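Acetyltransferase (Sinorhizobium meliloti, PDB 4JXR) probably transfers an acetyl group from acetyl-CoA to a small-molecule amine such as phosphinothricin, as a dimeric member of the GNAT acyltransferase superfamily. Local coordinates at residues R118-V123 with R164-G169; A4-A9 with V57-E62; N27-Y32 with R155-A160. All coordinates share one frame; numbering follows the deposited sequence. Where two conformers were deposited one is given.

Contact 1. Residues R118-V123 with R164-G169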
loop_
_atom_site.group_PDB
_atom_site.type_symbol
_atom_site.label_atom_id
_atom_site.label_comp_id
_atom_site.label_asym_id
_atom_site.label_seq_id
_atom_site.Cartn_x
_atom_site.Cartn_y
_atom_site.Cartn_z
ATOM N N ARG A 118 1.088 1.597 -17.104
ATOM C CA ARG A 118 -0.273 1.914 -17.584
ATOM C C ARG A 118 -1.116 2.760 -16.616
ATOM O O ARG A 118 -2.092 3.302 -17.041
ATOM C CB ARG A 118 -1.028 0.633 -17.945
ATOM C CG ARG A 118 -0.391 -0.145 -19.106
ATOM C CD ARG A 118 -0.346 0.666 -20.404
ATOM N NE ARG A 118 -0.016 -0.210 -21.547
ATOM C CZ ARG A 118 -0.923 -0.966 -22.156
ATOM N NH1 ARG A 118 -2.186 -0.962 -21.821
ATOM N NH2 ARG A 118 -0.512 -1.757 -23.136
ATOM N N GLN A 119 -0.719 2.846 -15.321
ATOM C CA GLN A 119 -1.449 3.663 -14.363
ATOM C C GLN A 119 -0.439 4.211 -13.376
ATOM O O GLN A 119 0.529 3.529 -13.045
ATOM C CB GLN A 119 -2.496 2.857 -13.592
ATOM C CG GLN A 119 -3.555 2.165 -14.463
ATOM C CD GLN A 119 -4.540 3.102 -15.103
ATOM O OE1 GLN A 119 -4.834 4.197 -14.633
ATOM N NE2 GLN A 119 -5.142 2.629 -16.240
HETATM N N MSE A 120 -0.708 5.429 -12.890
HETATM C CA MSE A 120 0.095 6.023 -11.828
HETATM C C MSE A 120 -0.839 6.450 -10.694
HETATM O O MSE A 120 -1.870 7.089 -10.928
HETATM C CB MSE A 120 0.889 7.214 -12.343
HETATM C CG MSE A 120 1.893 7.775 -11.308
HETATM SE SE MSE A 120 3.082 9.097 -12.023
HETATM C CE MSE A 120 4.275 7.967 -12.938
ATOM N N ILE A 121 -0.470 6.082 -9.477
ATOM C CA ILE A 121 -1.177 6.469 -8.258
ATOM C C ILE A 121 -0.303 7.372 -7.430
ATOM O O ILE A 121 0.906 7.203 -7.350
ATOM C CB ILE A 121 -1.638 5.171 -7.488
ATOM C CG1 ILE A 121 -2.562 5.410 -6.301
ATOM C CG2 ILE A 121 -0.463 4.344 -7.017
ATOM C CD1 ILE A 121 -3.245 4.122 -5.823
ATOM N N ALA A 122 -0.932 8.358 -6.797
ATOM C CA ALA A 122 -0.323 9.184 -5.778
ATOM C C ALA A 122 -1.071 8.931 -4.462
ATOM O O ALA A 122 -2.288 8.947 -4.419
ATOM C CB ALA A 122 -0.391 10.648 -6.130
ATOM N N VAL A 123 -0.301 8.687 -3.424
ATOM C CA VAL A 123 -0.814 8.482 -2.063
ATOM C C VAL A 123 -0.328 9.664 -1.267
ATOM O O VAL A 123 0.875 9.760 -0.982
ATOM C CB VAL A 123 -0.340 7.146 -1.480
ATOM C CG1 VAL A 123 -0.897 7.009 -0.058
ATOM C CG2 VAL A 123 -0.740 5.986 -2.355
ATOM N N ARG A 164 -3.871 8.626 -12.374
ATOM C CA ARG A 164 -3.757 9.085 -13.759
ATOM C C ARG A 164 -3.506 7.793 -14.606
ATOM O O ARG A 164 -2.565 7.085 -14.279
ATOM C CB ARG A 164 -2.568 10.066 -13.905
ATOM C CG ARG A 164 -2.538 10.754 -15.274
ATOM C CD ARG A 164 -1.175 11.421 -15.496
ATOM N NE ARG A 164 -1.072 12.242 -16.689
ATOM C CZ ARG A 164 -0.761 11.832 -17.911
ATOM N NH1 ARG A 164 -0.697 10.539 -18.219
ATOM N NH2 ARG A 164 -0.509 12.750 -18.831
ATOM N N PRO A 165 -4.170 7.574 -15.759
ATOM C CA PRO A 165 -3.709 6.548 -16.688
ATOM C C PRO A 165 -2.409 7.018 -17.322
ATOM O O PRO A 165 -2.152 8.214 -17.433
ATOM C CB PRO A 165 -4.834 6.464 -17.709
ATOM C CG PRO A 165 -5.410 7.844 -17.720
ATOM C CD PRO A 165 -5.334 8.301 -16.280
ATOM N N LEU A 166 -1.647 6.061 -17.788
ATOM C CA LEU A 166 -0.435 6.308 -18.536
ATOM C C LEU A 166 -0.551 5.610 -19.894
ATOM O O LEU A 166 -0.916 4.434 -19.951
ATOM C CB LEU A 166 0.807 5.752 -17.824
ATOM C CG LEU A 166 1.086 6.308 -16.429
ATOM C CD1 LEU A 166 2.185 5.501 -15.795
ATOM C CD2 LEU A 166 1.446 7.782 -16.460
ATOM N N GLY A 167 -0.156 6.297 -20.941
ATOM C CA GLY A 167 -0.149 5.707 -22.235
ATOM C C GLY A 167 -1.503 5.164 -22.650
ATOM O O GLY A 167 -2.511 5.820 -22.523
ATOM N N GLU A 168 -1.463 3.916 -23.090
ATOM C CA GLU A 168 -2.672 3.217 -23.505
ATOM C C GLU A 168 -3.610 2.875 -22.336
ATOM O O GLU A 168 -4.711 2.444 -22.587
ATOM C CB GLU A 168 -2.290 1.968 -24.331
ATOM C CG GLU A 168 -1.666 2.371 -25.672
ATOM C CD GLU A 168 -1.083 1.224 -26.527
ATOM O OE1 GLU A 168 -1.204 0.080 -26.229
ATOM O OE2 GLU A 168 -0.453 1.516 -27.556
ATOM N N GLY A 169 -3.149 2.971 -21.081
ATOM C CA GLY A 169 -4.037 2.764 -19.930
ATOM C C GLY A 169 -4.638 1.364 -19.976
ATOM O O GLY A 169 -3.942 0.375 -20.122
#
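Gln119 and Pro165 face each other as a non-hydrogen-bonded antiparallel pair, CA to CA 4.3 Å, beside the hydrogen-bonded pair of Met120 and Arg164, whose two bonds tie the start of strand 119-125 to the end of strand 155-165, neighbours in the C-terminal half of the GNAT sheet. Beyond Pro165 the chain leaves the sheet in a type II' turn from Leu166 to Gly169, yet Leu166 N still donates to Arg118 O over 2.9 Å, coming from above the carbonyl plane. The turn brings Gly169 O to the edge of the Arg118 guanidinium, where NH1 meets it at 2.8 Å, only 3° out of the guanidinium plane. Glu168 lies alongside Arg118, its CB 3.8 Å above the centre of that flat group; its OE1 is 3.7 Å from Arg118 NH2, well out of plane, a long salt bridge of charge alone. Thr172 serves both residues: its O accepts from Arg118 NH1 and its OG1 hydrogen-bonds to Glu168 OE1. On the face of the sheet toward helix 100-115, Leu166 CD1 rests 4.1 Å from Met120 CB, and both side chains reach Cys112. Gln119 OE1 takes its hydrogen bond from Gln163 NE2. Arg118 NH1, shared by Gly169 O and Thr172 O, thus ties down the turn where the strand ends, and the nearby carboxylate would partly offset the guanidinium charge.

Contact 2. Residues A4-A9 with V57-E62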
loop_
_atom_site.group_PDB
_atom_site.type_symbol
_atom_site.label_atom_id
_atom_site.label_comp_id
_atom_site.label_asym_id
_atom_site.label_seq_id
_atom_site.Cartn_x
_atom_site.Cartn_y
_atom_site.Cartn_z
ATOM N N ALA A 4 12.774 24.053 -15.318
ATOM C CA ALA A 4 13.528 23.340 -14.325
ATOM C C ALA A 4 14.653 22.559 -14.948
ATOM O O ALA A 4 14.574 22.090 -16.088
ATOM C CB ALA A 4 12.581 22.423 -13.606
ATOM N N THR A 5 15.736 22.402 -14.196
ATOM C CA THR A 5 16.879 21.612 -14.616
ATOM C C THR A 5 16.807 20.273 -13.913
ATOM O O THR A 5 17.043 20.203 -12.715
ATOM C CB THR A 5 18.183 22.338 -14.280
ATOM O OG1 THR A 5 18.170 23.659 -14.882
ATOM C CG2 THR A 5 19.352 21.558 -14.728
ATOM N N LEU A 6 16.494 19.232 -14.662
ATOM C CA LEU A 6 16.369 17.913 -14.118
ATOM C C LEU A 6 17.414 17.007 -14.705
ATOM O O LEU A 6 17.860 17.198 -15.861
ATOM C CB LEU A 6 14.985 17.298 -14.462
ATOM C CG LEU A 6 13.756 18.095 -14.117
ATOM C CD1 LEU A 6 12.526 17.251 -14.367
ATOM C CD2 LEU A 6 13.761 18.637 -12.717
ATOM N N ARG A 7 17.801 15.963 -13.985
ATOM C CA ARG A 7 18.582 14.892 -14.526
ATOM C C ARG A 7 18.363 13.651 -13.648
ATOM O O ARG A 7 17.856 13.758 -12.525
ATOM C CB ARG A 7 20.093 15.250 -14.617
ATOM C CG ARG A 7 20.718 15.561 -13.262
ATOM C CD ARG A 7 22.230 15.479 -13.312
ATOM N NE ARG A 7 22.886 15.931 -12.097
ATOM C CZ ARG A 7 22.894 15.257 -10.945
ATOM N NH1 ARG A 7 22.421 14.015 -10.856
ATOM N NH2 ARG A 7 23.453 15.786 -9.875
ATOM N N ASP A 8 18.808 12.498 -14.117
ATOM C CA ASP A 8 18.693 11.335 -13.323
ATOM C C ASP A 8 19.585 11.404 -12.106
ATOM O O ASP A 8 20.725 11.937 -12.161
ATOM C CB ASP A 8 18.972 10.059 -14.126
ATOM C CG ASP A 8 17.746 9.624 -14.920
ATOM O OD1 ASP A 8 16.927 10.478 -15.245
ATOM O OD2 ASP A 8 17.625 8.416 -15.165
ATOM N N ALA A 9 19.131 10.854 -10.997
ATOM C CA ALA A 9 19.922 10.788 -9.793
ATOM C C ALA A 9 21.064 9.805 -9.945
ATOM O O ALA A 9 20.925 8.766 -10.580
ATOM C CB ALA A 9 19.018 10.326 -8.646
ATOM N N VAL A 57 14.998 10.802 -10.208
ATOM C CA VAL A 57 15.486 12.034 -10.769
ATOM C C VAL A 57 15.676 13.117 -9.718
ATOM O O VAL A 57 15.092 13.059 -8.626
ATOM C CB VAL A 57 14.553 12.518 -11.922
ATOM C CG1 VAL A 57 14.366 11.431 -13.005
ATOM C CG2 VAL A 57 13.219 12.926 -11.415
ATOM N N VAL A 58 16.532 14.060 -10.042
ATOM C CA VAL A 58 16.761 15.220 -9.204
ATOM C C VAL A 58 16.496 16.499 -9.996
ATOM O O VAL A 58 16.623 16.538 -11.221
ATOM C CB VAL A 58 18.186 15.257 -8.621
ATOM C CG1 VAL A 58 18.393 14.116 -7.632
ATOM C CG2 VAL A 58 19.256 15.210 -9.715
ATOM N N ALA A 59 16.155 17.530 -9.238
ATOM C CA ALA A 59 16.076 18.915 -9.723
ATOM C C ALA A 59 17.260 19.689 -9.140
ATOM O O ALA A 59 17.605 19.514 -7.973
ATOM C CB ALA A 59 14.783 19.588 -9.289
ATOM N N LEU A 60 17.844 20.517 -9.979
ATOM C CA LEU A 60 19.048 21.265 -9.636
ATOM C C LEU A 60 18.796 22.749 -9.652
ATOM O O LEU A 60 18.021 23.269 -10.444
ATOM C CB LEU A 60 20.116 21.027 -10.706
ATOM C CG LEU A 60 20.450 19.571 -11.029
ATOM C CD1 LEU A 60 21.556 19.500 -12.090
ATOM C CD2 LEU A 60 20.799 18.734 -9.795
ATOM N N ASP A 61 19.511 23.457 -8.787
ATOM C CA ASP A 61 19.577 24.916 -8.877
ATOM C C ASP A 61 20.568 25.337 -9.952
ATOM O O ASP A 61 21.148 24.522 -10.638
ATOM C CB ASP A 61 19.840 25.510 -7.471
ATOM C CG ASP A 61 21.313 25.362 -6.978
ATOM O OD1 ASP A 61 22.164 24.962 -7.755
ATOM O OD2 ASP A 61 21.576 25.657 -5.785
ATOM N N GLU A 62 20.759 26.650 -10.088
ATOM C CA GLU A 62 21.550 27.227 -11.187
ATOM C C GLU A 62 23.029 26.863 -11.087
ATOM O O GLU A 62 23.770 26.957 -12.072
ATOM C CB GLU A 62 21.372 28.754 -11.244
ATOM C CG GLU A 62 21.697 29.480 -9.948
ATOM C CD GLU A 62 21.441 30.980 -10.022
ATOM O OE1 GLU A 62 20.877 31.456 -11.035
ATOM O OE2 GLU A 62 21.798 31.682 -9.055
HETATM O O HOH W 1 15.378 23.022 -11.366
HETATM O O HOH W 2 18.167 25.342 -12.305
#
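Strand 5-8, at one edge of the GNAT sheet, pairs antiparallel with strand 56-60, and Arg7 lies opposite Val58 in a hydrogen-bonded pair. Val58 N gives a nearly straight bond (175°) to Arg7 O over 2.8 Å, and Arg7 N returns one to Val58 O. Further along, Leu60 N donates to Thr5 O, and two waters link the same residues: one molecule accepts from Thr5 N and donates to Leu60 O, and a second, also donating to Leu60 O, meets Thr5 OG1.

Arg7, Val58 and Leu60 share one side of the sheet. CG of Arg7 stands between the backbone N and the carbonyl carbon (chi1 61°), and the extended chain beyond it runs alongside Val58. There Val58 CG2 sits 3.6 Å above one face of the guanidinium, offset toward its rim. Leu60 crosses the same arginine at about a right angle, its CD1 3.8 Å from Arg7 NE. The guanidinium is held by Asp8 O, which Arg7 NH1 reaches at 3.0 Å near the guanidinium plane, and by a salt bridge from NH1 to Asp13.

This pairing of the first two strands, which are joined through helices 14-27 and 39-51, is the beta-alpha-alpha-beta start of the GNAT fold. On the opposite face of the sheet Leu6 CD2 packs 3.7 Å from Ala59 CB, against helix 100-115: Leu6 touches Glu107 of that helix and Ala59 touches Ile100. At the far end of strand 5-8, Asp8 OD1 forms a salt bridge with Arg111 NH1 of the same helix.

Contact 3. Residues N27-Y32 with R155-A160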
loop_
_atom_site.group_PDB
_atom_site.type_symbol
_atom_site.label_atom_id
_atom_site.label_comp_id
_atom_site.label_asym_id
_atom_site.label_seq_id
_atom_site.Cartn_x
_atom_site.Cartn_y
_atom_site.Cartn_z
ATOM N N ASN A 27 9.442 17.831 9.483
ATOM C CA ASN A 27 8.584 18.988 9.483
ATOM C C ASN A 27 7.289 18.842 8.722
ATOM O O ASN A 27 6.412 19.681 8.884
ATOM C CB ASN A 27 9.379 20.163 8.961
ATOM C CG ASN A 27 10.570 20.517 9.896
ATOM O OD1 ASN A 27 10.526 20.316 11.140
ATOM N ND2 ASN A 27 11.604 21.071 9.310
ATOM N N GLY A 28 7.106 17.781 7.955
ATOM C CA GLY A 28 5.938 17.675 7.062
ATOM C C GLY A 28 5.085 16.464 7.315
ATOM O O GLY A 28 5.386 15.666 8.215
ATOM N N VAL A 29 4.032 16.304 6.539
ATOM C CA VAL A 29 3.249 15.088 6.634
ATOM C C VAL A 29 3.108 14.411 5.269
ATOM O O VAL A 29 2.270 13.521 5.142
ATOM C CB VAL A 29 1.862 15.309 7.310
ATOM C CG1 VAL A 29 2.021 15.654 8.791
ATOM C CG2 VAL A 29 1.073 16.361 6.555
ATOM N N ALA A 30 3.880 14.815 4.263
ATOM C CA ALA A 30 3.959 14.077 2.995
ATOM C C ALA A 30 4.453 12.678 3.199
ATOM O O ALA A 30 4.095 11.820 2.426
ATOM C CB ALA A 30 4.826 14.811 1.988
ATOM N N THR A 31 5.347 12.483 4.162
ATOM C CA THR A 31 5.806 11.161 4.495
ATOM C C THR A 31 5.349 10.813 5.907
ATOM O O THR A 31 5.391 11.645 6.816
ATOM C CB THR A 31 7.335 11.006 4.372
ATOM O OG1 THR A 31 7.698 9.729 4.905
ATOM C CG2 THR A 31 8.070 12.108 5.114
ATOM N N TYR A 32 4.905 9.579 6.066
ATOM C CA TYR A 32 4.449 9.072 7.349
ATOM C C TYR A 32 5.579 8.382 8.105
ATOM O O TYR A 32 5.380 7.873 9.204
ATOM C CB TYR A 32 3.282 8.111 7.142
ATOM C CG TYR A 32 1.977 8.812 6.803
ATOM C CD1 TYR A 32 1.923 10.189 6.600
ATOM C CD2 TYR A 32 0.805 8.092 6.692
ATOM C CE1 TYR A 32 0.731 10.820 6.288
ATOM C CE2 TYR A 32 -0.390 8.711 6.372
ATOM C CZ TYR A 32 -0.421 10.074 6.170
ATOM O OH TYR A 32 -1.601 10.701 5.841
ATOM N N ARG A 155 -1.658 14.765 15.566
ATOM C CA ARG A 155 -2.884 14.987 14.805
ATOM C C ARG A 155 -3.256 13.749 13.984
ATOM O O ARG A 155 -2.384 13.103 13.386
ATOM C CB ARG A 155 -2.673 16.151 13.805
ATOM C CG ARG A 155 -2.237 17.466 14.444
ATOM C CD ARG A 155 -2.340 18.662 13.494
ATOM N NE ARG A 155 -2.273 18.330 12.075
ATOM C CZ ARG A 155 -1.153 18.314 11.360
ATOM N NH1 ARG A 155 -1.194 18.009 10.064
ATOM N NH2 ARG A 155 0.009 18.599 11.936
ATOM N N TRP A 156 -4.541 13.497 13.875
ATOM C CA TRP A 156 -5.061 12.550 12.881
ATOM C C TRP A 156 -4.953 13.166 11.500
ATOM O O TRP A 156 -5.326 14.321 11.289
ATOM C CB TRP A 156 -6.514 12.158 13.184
ATOM C CG TRP A 156 -6.681 11.293 14.379
ATOM C CD1 TRP A 156 -7.265 11.637 15.599
ATOM C CD2 TRP A 156 -6.240 9.950 14.525
ATOM N NE1 TRP A 156 -7.225 10.581 16.454
ATOM C CE2 TRP A 156 -6.593 9.528 15.824
ATOM C CE3 TRP A 156 -5.527 9.058 13.684
ATOM C CZ2 TRP A 156 -6.303 8.280 16.301
ATOM C CZ3 TRP A 156 -5.228 7.821 14.155
ATOM C CH2 TRP A 156 -5.622 7.432 15.465
ATOM N N LEU A 157 -4.491 12.386 10.535
ATOM C CA LEU A 157 -4.252 12.791 9.182
ATOM C C LEU A 157 -5.066 11.968 8.231
ATOM O O LEU A 157 -5.166 10.753 8.367
ATOM C CB LEU A 157 -2.775 12.555 8.836
ATOM C CG LEU A 157 -1.734 13.268 9.696
ATOM C CD1 LEU A 157 -0.349 12.901 9.209
ATOM C CD2 LEU A 157 -1.880 14.747 9.659
ATOM N N ASP A 158 -5.619 12.626 7.231
ATOM C CA ASP A 158 -6.256 11.962 6.093
ATOM C C ASP A 158 -5.191 11.629 5.047
ATOM O O ASP A 158 -4.177 12.329 4.940
ATOM C CB ASP A 158 -7.325 12.845 5.501
ATOM C CG ASP A 158 -8.440 13.215 6.469
ATOM O OD1 ASP A 158 -8.670 12.529 7.462
ATOM O OD2 ASP A 158 -9.117 14.237 6.156
ATOM N N THR A 159 -5.469 10.606 4.253
ATOM C CA THR A 159 -4.561 10.199 3.197
ATOM C C THR A 159 -5.340 10.170 1.881
ATOM O O THR A 159 -6.306 9.440 1.784
ATOM C CB THR A 159 -3.935 8.831 3.499
ATOM O OG1 THR A 159 -3.392 8.840 4.834
ATOM C CG2 THR A 159 -2.828 8.519 2.532
ATOM N N ALA A 160 -4.954 10.993 0.920
ATOM C CA ALA A 160 -5.687 11.083 -0.345
ATOM C C ALA A 160 -5.063 10.163 -1.374
ATOM O O ALA A 160 -3.856 10.008 -1.433
ATOM C CB ALA A 160 -5.692 12.491 -0.874
#
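Tyr32 OH is held by two groups: it shares a 2.8 Å hydrogen bond with Thr159 OG1, in which either hydroxyl may be the donor, and it accepts from the backbone N of Gly126. Tyr32 and Thr159 reach toward each other tip to tip, and OG1 lies at the edge of the phenol ring, near its plane, also 3.4 Å from Tyr32 CE2. Thr159 OG1 is in turn hydrogen-bonded to Thr149 OG1 on the neighbouring strand 141-152, which makes a short chain of hydroxyls. Leu157, two residues before Thr159 on the same strand, slides past the ring in the opposite direction: its CD1, anti to CA (chi2 179°), sits 3.7 Å from Tyr32 CE1 and also packs on Val29. Tyr81 of the second subunit meets the Tyr32 ring edge-to-face. The loop joining the first two helices of the fold, 14-27 and 39-51, whose Val29 lies about 5 Å from the acetyl-CoA-binding His128 side chain to side chain, is therefore held against strand 155-165 by the Leu157 methyl contacts and the Tyr32-Thr159 bond, with Lys152 of strand 141-152 gripping Gly28 O and Thr31 O and the phenol oxygen's polarity met within the protein.

In the fold
All three contacts reach the one mixed sheet of the GNAT fold. Contact 2 lies at its outer strand 5-8, whereas contacts 1 and 3 both use strand 155-165 near the opposite border, one at its end and one at its beginning. Their centres are 23 Å apart, yet they touch where Val123 CG1 meets Thr159 CG2 at 3.6 Å. The centre of contact 2 is 23 Å from contact 1's and 26 Å from contact 3's. Along the chain contact 2 closes before contact 1 opens, while contact 3 crosses both, joining an early loop to a late strand. Contacts 1 and 3 also touch the second subunit, so this half of the sheet serves fold and dimer together.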